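Local coordinates for protein orotidine 5'-phosphate decarboxylase (Pyrococcus horikoshii, PDB 2CZD) that probably catalyses the decarboxylation of orotidine 5'-monophosphate to UMP, the last step of de novo UMP synthesis, as a homodimeric TIM-barrel enzyme, at residues Leu6-Glu10 with Asn31-Ile35; Ser26-Trp32 with Val52-Leu58; Ile43-Lys47 with Val74-Asp80. One frame throughout, in Å; residues are numbered along the deposited sequence.

Contact 1 of 3, residues Leu6-Glu10 with Asn31-Ile35; sequences LDVYE and NWPLI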
loop_
_atom_site.group_PDB
_atom_site.type_symbol
_atom_site.label_atom_id
_atom_site.label_comp_id
_atom_site.label_asym_id
_atom_site.label_seq_id
_atom_site.Cartn_x
_atom_site.Cartn_y
_atom_site.Cartn_z
ATOM N N LEU B 6 -11.168 -13.441 -1.571
ATOM C CA LEU B 6 -10.565 -14.665 -2.100
ATOM C C LEU B 6 -9.103 -14.795 -1.714
ATOM O O LEU B 6 -8.190 -14.724 -2.563
ATOM C CB LEU B 6 -10.726 -14.696 -3.616
ATOM C CG LEU B 6 -10.369 -16.023 -4.296
ATOM C CD1 LEU B 6 -11.316 -17.108 -3.793
ATOM C CD2 LEU B 6 -10.494 -15.863 -5.799
ATOM N N ASP B 7 -8.904 -15.015 -0.426
ATOM C CA ASP B 7 -7.567 -15.101 0.130
ATOM C C ASP B 7 -7.059 -16.537 0.134
ATOM O O ASP B 7 -6.720 -17.100 1.170
ATOM C CB ASP B 7 -7.567 -14.488 1.532
ATOM C CG ASP B 7 -7.944 -13.008 1.526
ATOM O OD1 ASP B 7 -7.858 -12.372 0.452
ATOM O OD2 ASP B 7 -8.309 -12.476 2.598
ATOM N N VAL B 8 -7.033 -17.105 -1.066
ATOM C CA VAL B 8 -6.589 -18.467 -1.319
ATOM C C VAL B 8 -5.376 -18.243 -2.199
ATOM O O VAL B 8 -5.497 -17.955 -3.391
ATOM C CB VAL B 8 -7.678 -19.239 -2.066
ATOM C CG1 VAL B 8 -7.156 -20.604 -2.519
ATOM C CG2 VAL B 8 -8.889 -19.384 -1.154
ATOM N N TYR B 9 -4.204 -18.374 -1.592
ATOM C CA TYR B 9 -2.964 -18.079 -2.288
ATOM C C TYR B 9 -2.405 -19.176 -3.172
ATOM O O TYR B 9 -1.202 -19.275 -3.394
ATOM C CB TYR B 9 -1.951 -17.578 -1.254
ATOM C CG TYR B 9 -2.536 -16.458 -0.400
ATOM C CD1 TYR B 9 -3.078 -15.313 -0.994
ATOM C CD2 TYR B 9 -2.618 -16.574 0.989
ATOM C CE1 TYR B 9 -3.692 -14.321 -0.231
ATOM C CE2 TYR B 9 -3.230 -15.587 1.766
ATOM C CZ TYR B 9 -3.765 -14.462 1.150
ATOM O OH TYR B 9 -4.350 -13.488 1.926
ATOM N N GLU B 10 -3.320 -19.988 -3.684
ATOM C CA GLU B 10 -3.000 -21.059 -4.604
ATOM C C GLU B 10 -3.868 -20.750 -5.817
ATOM O O GLU B 10 -5.049 -21.093 -5.853
ATOM C CB GLU B 10 -3.380 -22.404 -4.006
ATOM C CG GLU B 10 -2.863 -23.570 -4.805
ATOM C CD GLU B 10 -2.931 -24.870 -4.027
ATOM O OE1 GLU B 10 -2.694 -24.840 -2.798
ATOM O OE2 GLU B 10 -3.206 -25.924 -4.644
ATOM N N ASN B 31 -6.084 -9.389 -2.802
ATOM C CA ASN B 31 -5.153 -8.531 -2.064
ATOM C C ASN B 31 -3.717 -8.614 -2.584
ATOM O O ASN B 31 -3.448 -9.311 -3.557
ATOM C CB ASN B 31 -5.205 -8.873 -0.573
ATOM C CG ASN B 31 -4.858 -10.321 -0.289
ATOM O OD1 ASN B 31 -4.306 -11.018 -1.131
ATOM N ND2 ASN B 31 -5.159 -10.771 0.920
ATOM N N TRP B 32 -2.798 -7.868 -1.972
ATOM C CA TRP B 32 -1.411 -7.923 -2.431
ATOM C C TRP B 32 -0.793 -9.335 -2.323
ATOM O O TRP B 32 -0.092 -9.772 -3.233
ATOM C CB TRP B 32 -0.538 -6.898 -1.671
ATOM C CG TRP B 32 -0.650 -5.449 -2.150
ATOM C CD1 TRP B 32 -0.929 -4.360 -1.371
ATOM C CD2 TRP B 32 -0.349 -4.935 -3.457
ATOM N NE1 TRP B 32 -0.814 -3.204 -2.107
ATOM C CE2 TRP B 32 -0.457 -3.521 -3.388
ATOM C CE3 TRP B 32 0.006 -5.524 -4.673
ATOM C CZ2 TRP B 32 -0.219 -2.694 -4.485
ATOM C CZ3 TRP B 32 0.247 -4.690 -5.783
ATOM C CH2 TRP B 32 0.132 -3.286 -5.669
ATOM N N PRO B 33 -1.049 -10.062 -1.222
ATOM C CA PRO B 33 -0.457 -11.406 -1.130
ATOM C C PRO B 33 -0.776 -12.297 -2.334
ATOM O O PRO B 33 0.100 -12.999 -2.836
ATOM C CB PRO B 33 -1.039 -11.957 0.173
ATOM C CG PRO B 33 -1.085 -10.700 1.059
ATOM C CD PRO B 33 -1.536 -9.592 0.090
ATOM N N LEU B 34 -2.026 -12.273 -2.797
ATOM C CA LEU B 34 -2.396 -13.086 -3.951
ATOM C C LEU B 34 -1.680 -12.585 -5.202
ATOM O O LEU B 34 -1.142 -13.379 -5.967
ATOM C CB LEU B 34 -3.919 -13.079 -4.169
ATOM C CG LEU B 34 -4.410 -13.892 -5.373
ATOM C CD1 LEU B 34 -4.048 -15.381 -5.172
ATOM C CD2 LEU B 34 -5.920 -13.726 -5.522
ATOM N N ILE B 35 -1.648 -11.268 -5.407
ATOM C CA ILE B 35 -0.975 -10.696 -6.575
ATOM C C ILE B 35 0.533 -11.028 -6.553
ATOM O O ILE B 35 1.147 -11.319 -7.591
ATOM C CB ILE B 35 -1.198 -9.166 -6.608
ATOM C CG1 ILE B 35 -2.670 -8.882 -6.905
ATOM C CG2 ILE B 35 -0.280 -8.503 -7.649
ATOM C CD1 ILE B 35 -3.055 -7.423 -6.742
HETATM O O HOH W 1 -6.921 -12.304 -2.266
#
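The amide of Asn31 meets the phenol of Tyr9 edge on: ND2 donates to Tyr9 OH over 3.0 Å, nearly straight at 171° and within the amide plane, with ring and amide almost coplanar. ND2 also lies 3.2 Å from Asp7 OD1, but the angle there is too poor for a hydrogen bond. The other end of the amide faces its own helix. Asn31 is the N-cap of helix 32-38, and its OD1 accepts from Leu34 N at 3.1 Å. That cap depends on chi1 of 59°, which sets CG between the backbone N and the carbonyl carbon and swings OD1 back over the first turn. The amide is thus gripped at both ends and its rotation fixed.

Apolar contacts complete the first shell. Tyr9 CE1 comes within 3.6 Å of Pro33 CB, the two side chains lying side by side, and Tyr9 CD1 lies 4.0 Å from Leu34 CB. Leu34 also sets a methyl on a carbonyl, CD1 to Val8 O 3.4 Å. Beside them, water 1 lies 2.9 Å from Asp7 OD1, is also within bonding distance of Leu6 O, and accepts from Asn31 N. Outward, Leu69 of the second subunit packs on both Tyr9 and Pro33. Asp7 is a substrate-binding residue in the loop that follows the first barrel strand, so the water joins a polar wall of the active site to the start of helix 32-38, where both polar ends of the capping amide are satisfied.

Contact 2 of 3, residues Ser26-Trp32 with Val52-Leu58; sequences SMIKVNW and VEIIADL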
loop_
_atom_site.group_PDB
_atom_site.type_symbol
_atom_site.label_atom_id
_atom_site.label_comp_id
_atom_site.label_asym_id
_atom_site.label_seq_id
_atom_site.Cartn_x
_atom_site.Cartn_y
_atom_site.Cartn_z
ATOM N N SER B 26 -21.352 -11.179 -5.546
ATOM C CA SER B 26 -21.405 -10.048 -6.463
ATOM C C SER B 26 -20.036 -9.566 -6.918
ATOM O O SER B 26 -19.903 -8.962 -8.003
ATOM C CB SER B 26 -22.156 -8.893 -5.815
ATOM O OG SER B 26 -23.472 -9.304 -5.491
ATOM N N MET B 27 -19.017 -9.816 -6.097
ATOM C CA MET B 27 -17.652 -9.412 -6.440
ATOM C C MET B 27 -16.640 -10.305 -5.755
ATOM O O MET B 27 -16.940 -10.940 -4.751
ATOM C CB MET B 27 -17.385 -7.971 -5.994
ATOM C CG MET B 27 -18.315 -6.957 -6.626
ATOM S SD MET B 27 -17.761 -5.295 -6.269
ATOM C CE MET B 27 -19.280 -4.338 -6.578
ATOM N N ILE B 28 -15.430 -10.324 -6.309
ATOM C CA ILE B 28 -14.316 -11.066 -5.750
ATOM C C ILE B 28 -13.315 -9.990 -5.357
ATOM O O ILE B 28 -13.047 -9.069 -6.138
ATOM C CB ILE B 28 -13.654 -11.971 -6.798
ATOM C CG1 ILE B 28 -14.657 -13.030 -7.265
ATOM C CG2 ILE B 28 -12.403 -12.607 -6.219
ATOM C CD1 ILE B 28 -14.212 -13.769 -8.524
ATOM N N LYS B 29 -12.794 -10.083 -4.145
ATOM C CA LYS B 29 -11.792 -9.125 -3.678
ATOM C C LYS B 29 -10.433 -9.828 -3.568
ATOM O O LYS B 29 -10.314 -10.896 -2.944
ATOM C CB LYS B 29 -12.200 -8.549 -2.310
ATOM C CG LYS B 29 -11.198 -7.523 -1.744
ATOM C CD LYS B 29 -11.743 -6.943 -0.443
ATOM C CE LYS B 29 -11.558 -7.901 0.750
ATOM N NZ LYS B 29 -10.114 -8.110 1.082
ATOM N N VAL B 30 -9.413 -9.239 -4.180
ATOM C CA VAL B 30 -8.076 -9.818 -4.134
ATOM C C VAL B 30 -7.143 -8.858 -3.399
ATOM O O VAL B 30 -7.386 -7.652 -3.362
ATOM C CB VAL B 30 -7.526 -10.117 -5.553
ATOM C CG1 VAL B 30 -8.465 -11.097 -6.277
ATOM C CG2 VAL B 30 -7.375 -8.825 -6.348
ATOM N N ASN B 31 -6.084 -9.389 -2.802
ATOM C CA ASN B 31 -5.153 -8.531 -2.064
ATOM C C ASN B 31 -3.717 -8.614 -2.584
ATOM O O ASN B 31 -3.448 -9.311 -3.557
ATOM C CB ASN B 31 -5.205 -8.873 -0.573
ATOM C CG ASN B 31 -4.858 -10.321 -0.289
ATOM O OD1 ASN B 31 -4.306 -11.018 -1.131
ATOM N ND2 ASN B 31 -5.159 -10.771 0.920
ATOM N N TRP B 32 -2.798 -7.868 -1.972
ATOM C CA TRP B 32 -1.411 -7.923 -2.431
ATOM C C TRP B 32 -0.793 -9.335 -2.323
ATOM O O TRP B 32 -0.092 -9.772 -3.233
ATOM C CB TRP B 32 -0.538 -6.898 -1.671
ATOM C CG TRP B 32 -0.650 -5.449 -2.150
ATOM C CD1 TRP B 32 -0.929 -4.360 -1.371
ATOM C CD2 TRP B 32 -0.349 -4.935 -3.457
ATOM N NE1 TRP B 32 -0.814 -3.204 -2.107
ATOM C CE2 TRP B 32 -0.457 -3.521 -3.388
ATOM C CE3 TRP B 32 0.006 -5.524 -4.673
ATOM C CZ2 TRP B 32 -0.219 -2.694 -4.485
ATOM C CZ3 TRP B 32 0.247 -4.690 -5.783
ATOM C CH2 TRP B 32 0.132 -3.286 -5.669
ATOM N N VAL B 52 -16.957 -12.323 -12.986
ATOM C CA VAL B 52 -17.390 -11.642 -11.761
ATOM C C VAL B 52 -16.531 -10.388 -11.559
ATOM O O VAL B 52 -15.328 -10.416 -11.835
ATOM C CB VAL B 52 -17.223 -12.550 -10.534
ATOM C CG1 VAL B 52 -17.632 -11.799 -9.276
ATOM C CG2 VAL B 52 -18.117 -13.796 -10.680
ATOM N N GLU B 53 -17.144 -9.301 -11.094
ATOM C CA GLU B 53 -16.404 -8.052 -10.872
ATOM C C GLU B 53 -15.322 -8.246 -9.823
ATOM O O GLU B 53 -15.488 -9.015 -8.879
ATOM C CB GLU B 53 -17.357 -6.930 -10.454
ATOM C CG GLU B 53 -18.097 -6.324 -11.650
ATOM C CD GLU B 53 -19.002 -5.176 -11.276
ATOM O OE1 GLU B 53 -19.582 -4.573 -12.205
ATOM O OE2 GLU B 53 -19.145 -4.870 -10.072
ATOM N N ILE B 54 -14.211 -7.533 -9.998
ATOM C CA ILE B 54 -13.074 -7.651 -9.090
ATOM C C ILE B 54 -12.685 -6.383 -8.358
ATOM O O ILE B 54 -12.589 -5.307 -8.957
ATOM C CB ILE B 54 -11.823 -8.159 -9.863
ATOM C CG1 ILE B 54 -12.109 -9.550 -10.443
ATOM C CG2 ILE B 54 -10.608 -8.214 -8.943
ATOM C CD1 ILE B 54 -11.044 -10.024 -11.406
ATOM N N ILE B 55 -12.512 -6.513 -7.050
ATOM C CA ILE B 55 -12.034 -5.410 -6.233
ATOM C C ILE B 55 -10.581 -5.718 -5.870
ATOM O O ILE B 55 -10.286 -6.796 -5.347
ATOM C CB ILE B 55 -12.800 -5.282 -4.903
ATOM C CG1 ILE B 55 -14.253 -4.919 -5.164
ATOM C CG2 ILE B 55 -12.145 -4.175 -4.020
ATOM C CD1 ILE B 55 -15.156 -5.118 -3.909
ATOM N N ALA B 56 -9.669 -4.785 -6.138
ATOM C CA ALA B 56 -8.267 -4.970 -5.761
ATOM C C ALA B 56 -8.074 -4.203 -4.449
ATOM O O ALA B 56 -8.055 -2.958 -4.439
ATOM C CB ALA B 56 -7.332 -4.431 -6.859
ATOM N N ASP B 57 -7.986 -4.958 -3.355
ATOM C CA ASP B 57 -7.856 -4.418 -2.002
ATOM C C ASP B 57 -6.384 -4.101 -1.786
ATOM O O ASP B 57 -5.659 -4.838 -1.107
ATOM C CB ASP B 57 -8.349 -5.460 -0.981
ATOM C CG ASP B 57 -8.443 -4.900 0.423
ATOM O OD1 ASP B 57 -7.955 -3.777 0.647
ATOM O OD2 ASP B 57 -8.990 -5.586 1.314
ATOM N N LEU B 58 -5.954 -3.005 -2.396
ATOM C CA LEU B 58 -4.547 -2.600 -2.281
ATOM C C LEU B 58 -4.282 -1.567 -1.191
ATOM O O LEU B 58 -3.155 -1.477 -0.699
ATOM C CB LEU B 58 -4.059 -2.039 -3.613
ATOM C CG LEU B 58 -4.402 -2.882 -4.840
ATOM C CD1 LEU B 58 -3.775 -2.229 -6.081
ATOM C CD2 LEU B 58 -3.889 -4.302 -4.659
HETATM O O HOH W 2 -19.996 -9.469 -10.708
HETATM O O HOH W 3 -21.101 -6.545 -8.865
HETATM O O HOH W 4 -3.350 -6.122 0.333
HETATM O O HOH W 5 -0.568 -0.416 -1.181
#
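Met27-Asn31 and Glu53-Leu58 are neighbouring parallel strands of the TIM barrel, the second and third of its eight, inclined 26° to each other. Regular bonds zip them together, from Ile28 N to Glu53 O and on to Asp57 N with Val30 O, and side chains alternate between two faces.

On the face turned to the helices, Ile28 leans its CG1 on Val52 CG1 at 3.8 Å, the two crossing at about a right angle. Val30 CG2 rests over the small Ala56, 4.4 Å from its CB, and also comes near Ile54 CG2; outside, Leu46 of helix 41-50 covers Val30 and Ile54. Inside the barrel, the extended Met27 lays its sulfur against Ile55, SD to CD1 3.5 Å. Farther along, Lys29 first runs out with CG anti to its N (chi1 -180°), then bends at its last two torsions and curls over Asp57 CB, Lys29 NZ forming a salt bridge with Asp57 OD2 at 2.8 Å through the anti lone pair. Both bind substrate, and Asp57 OD1 pairs with Lys59, the proton donor.

Past the strand end, Trp32 stacks on its counterpart in the second subunit, while Leu58 CD2 makes a CH-pi contact over the six-membered ring of Trp32 in the same chain, 3.8 Å from the centroid and 14° off the normal.

Contact 3 of 3, residues Ile43-Lys47 with Val74-Asp80; sequences IRRLK and VFGAGAD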
loop_
_atom_site.group_PDB
_atom_site.type_symbol
_atom_site.label_atom_id
_atom_site.label_comp_id
_atom_site.label_asym_id
_atom_site.label_seq_id
_atom_site.Cartn_x
_atom_site.Cartn_y
_atom_site.Cartn_z
ATOM N N ILE B 43 -5.544 -11.545 -11.797
ATOM C CA ILE B 43 -6.754 -10.743 -11.919
ATOM C C ILE B 43 -7.425 -10.980 -13.278
ATOM O O ILE B 43 -8.642 -11.121 -13.353
ATOM C CB ILE B 43 -6.445 -9.238 -11.748
ATOM C CG1 ILE B 43 -6.053 -8.963 -10.299
ATOM C CG2 ILE B 43 -7.655 -8.403 -12.102
ATOM C CD1 ILE B 43 -5.483 -7.563 -10.083
ATOM N N ARG B 44 -6.634 -11.035 -14.347
ATOM C CA ARG B 44 -7.216 -11.253 -15.666
ATOM C C ARG B 44 -7.728 -12.674 -15.772
ATOM O O ARG B 44 -8.780 -12.915 -16.377
ATOM C CB ARG B 44 -6.208 -10.982 -16.789
ATOM C CG ARG B 44 -6.773 -11.226 -18.208
ATOM C CD ARG B 44 -7.942 -10.282 -18.588
ATOM N NE ARG B 44 -7.526 -8.885 -18.766
ATOM C CZ ARG B 44 -8.366 -7.855 -18.822
ATOM N NH1 ARG B 44 -9.674 -8.055 -18.719
ATOM N NH2 ARG B 44 -7.903 -6.620 -18.968
ATOM N N ARG B 45 -6.998 -13.618 -15.186
ATOM C CA ARG B 45 -7.433 -15.012 -15.231
ATOM C C ARG B 45 -8.800 -15.116 -14.554
ATOM O O ARG B 45 -9.727 -15.742 -15.087
ATOM C CB ARG B 45 -6.437 -15.921 -14.507
ATOM C CG ARG B 45 -5.048 -15.953 -15.110
ATOM C CD ARG B 45 -4.088 -16.709 -14.191
ATOM N NE ARG B 45 -4.597 -18.044 -13.900
ATOM C CZ ARG B 45 -4.025 -18.907 -13.068
ATOM N NH1 ARG B 45 -2.908 -18.580 -12.425
ATOM N NH2 ARG B 45 -4.567 -20.106 -12.890
ATOM N N LEU B 46 -8.926 -14.495 -13.382
ATOM C CA LEU B 46 -10.183 -14.513 -12.649
ATOM C C LEU B 46 -11.288 -13.841 -13.466
ATOM O O LEU B 46 -12.404 -14.364 -13.556
ATOM C CB LEU B 46 -10.026 -13.808 -11.288
ATOM C CG LEU B 46 -9.303 -14.559 -10.156
ATOM C CD1 LEU B 46 -8.925 -13.583 -9.033
ATOM C CD2 LEU B 46 -10.193 -15.688 -9.630
ATOM N N LYS B 47 -10.985 -12.707 -14.088
ATOM C CA LYS B 47 -11.999 -12.017 -14.876
ATOM C C LYS B 47 -12.459 -12.884 -16.052
ATOM O O LYS B 47 -13.652 -12.981 -16.322
ATOM C CB LYS B 47 -11.463 -10.674 -15.403
ATOM C CG LYS B 47 -12.450 -9.897 -16.269
ATOM C CD LYS B 47 -13.801 -9.697 -15.553
ATOM C CE LYS B 47 -13.689 -8.821 -14.295
ATOM N NZ LYS B 47 -13.396 -7.395 -14.639
ATOM N N VAL B 74 -3.173 -2.425 -12.554
ATOM C CA VAL B 74 -4.208 -3.251 -11.940
ATOM C C VAL B 74 -5.573 -3.140 -12.634
ATOM O O VAL B 74 -6.219 -4.164 -12.871
ATOM C CB VAL B 74 -4.281 -2.908 -10.427
ATOM C CG1 VAL B 74 -5.392 -3.663 -9.747
ATOM C CG2 VAL B 74 -2.955 -3.286 -9.779
ATOM N N PHE B 75 -6.022 -1.933 -12.973
ATOM C CA PHE B 75 -7.288 -1.812 -13.717
ATOM C C PHE B 75 -7.030 -2.455 -15.077
ATOM O O PHE B 75 -7.910 -3.105 -15.655
ATOM C CB PHE B 75 -7.680 -0.349 -13.929
ATOM C CG PHE B 75 -8.280 0.311 -12.704
ATOM C CD1 PHE B 75 -9.400 -0.236 -12.067
ATOM C CD2 PHE B 75 -7.771 1.512 -12.233
ATOM C CE1 PHE B 75 -10.001 0.424 -10.975
ATOM C CE2 PHE B 75 -8.356 2.167 -11.153
ATOM C CZ PHE B 75 -9.473 1.626 -10.522
ATOM N N GLY B 76 -5.807 -2.275 -15.573
ATOM C CA GLY B 76 -5.408 -2.847 -16.852
ATOM C C GLY B 76 -5.514 -4.364 -16.912
ATOM O O GLY B 76 -5.849 -4.944 -17.953
ATOM N N ALA B 77 -5.248 -5.009 -15.784
ATOM C CA ALA B 77 -5.309 -6.464 -15.684
ATOM C C ALA B 77 -6.733 -6.973 -15.508
ATOM O O ALA B 77 -6.971 -8.177 -15.578
ATOM C CB ALA B 77 -4.425 -6.941 -14.522
ATOM N N GLY B 78 -7.679 -6.065 -15.268
ATOM C CA GLY B 78 -9.054 -6.495 -15.130
ATOM C C GLY B 78 -9.795 -6.075 -13.877
ATOM O O GLY B 78 -10.982 -6.390 -13.740
ATOM N N ALA B 79 -9.128 -5.389 -12.951
ATOM C CA ALA B 79 -9.833 -4.944 -11.749
ATOM C C ALA B 79 -10.913 -3.950 -12.116
ATOM O O ALA B 79 -10.736 -3.131 -13.023
ATOM C CB ALA B 79 -8.859 -4.273 -10.742
ATOM N N ASP B 80 -12.031 -4.023 -11.402
ATOM C CA ASP B 80 -13.132 -3.100 -11.602
ATOM C C ASP B 80 -13.109 -1.993 -10.557
ATOM O O ASP B 80 -13.627 -0.908 -10.798
ATOM C CB ASP B 80 -14.464 -3.845 -11.538
ATOM C CG ASP B 80 -14.620 -4.805 -12.680
ATOM O OD1 ASP B 80 -14.856 -4.343 -13.825
ATOM O OD2 ASP B 80 -14.486 -6.014 -12.427
HETATM O O HOH W 6 -16.422 -6.054 -15.328
#
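Helix 41-50 runs past the place where helix 64-76 ends and its chain turns back toward the next strand, the nearest pair of CA atoms being those of Arg44 and Gly78, 5.1 Å apart. Gly78 leaves the helix with a positive phi of 126° in a Schellman motif, its N bonded to Phe75 O and Ala79 N to Val74 O. At this phi the side of the glycine where a CB would stand faces Ile43 CG2.

Ile43 fits against this turn: its CG2 rests 3.5 Å from Ala79 N and equally near Ala77 O, and its CD1 reaches across to Val74 CG1. Arg44 bends at chi2 and chi3, which folds its guanidinium back over the turn, with Ala77 O lying above one face of the flat group. At its edge NH2 gives a weak bond to Gly76 O, 2.8 Å long but bent to 124°.

All this belongs to the outer layer of the TIM barrel, where helix 41-50 meets the C-terminal end of helix 64-76 and the turn after it, over strand 53-60. Ile43 also touches Ile54 on that strand, and Val74 touches Ala56.

Lys47 makes the stronger polar contacts. Its chain, bent at chi2, chi3 and chi4, curls around so that NZ donates to Gly78 O at 2.8 Å, in the carbonyl plane, and forms a salt bridge with Asp80 OD2 at 2.8 Å, approaching from the syn side but 29° out of the carboxylate plane. A methionine in its place would probably leave Asp80 without its cationic mate and Gly78 O without this donor. Water 6 donates to Asp80 OD1 and accepts only weakly from the lysine. Asp80 OD2 also accepts from Ile54 N, near the start of strand 53-60.

Overall arrangement
The centre of contact 2 is about 7 Å from that of the chain, those of contacts 1 and 3 about 14 and 15 Å. Contact 1 is nonetheless buried, with the second subunit packed on it, whereas contact 3 is only partly buried. Contact 1 shares Asn31 and Trp32 with contact 2, since helix 32-38 directly follows strand 27-31, and Leu6 N probably bonds to Lys29 O. Contact 3 joins the helices before and after strand 53-60 and meets contact 2 through a probable bond from Asp80 N to Ile54 O. The chemistry shifts with place: backbone bonds and substrate-binding charges in the barrel wall, a water and a helix cap at its mouth, a lysine-aspartate pair among the outer helices.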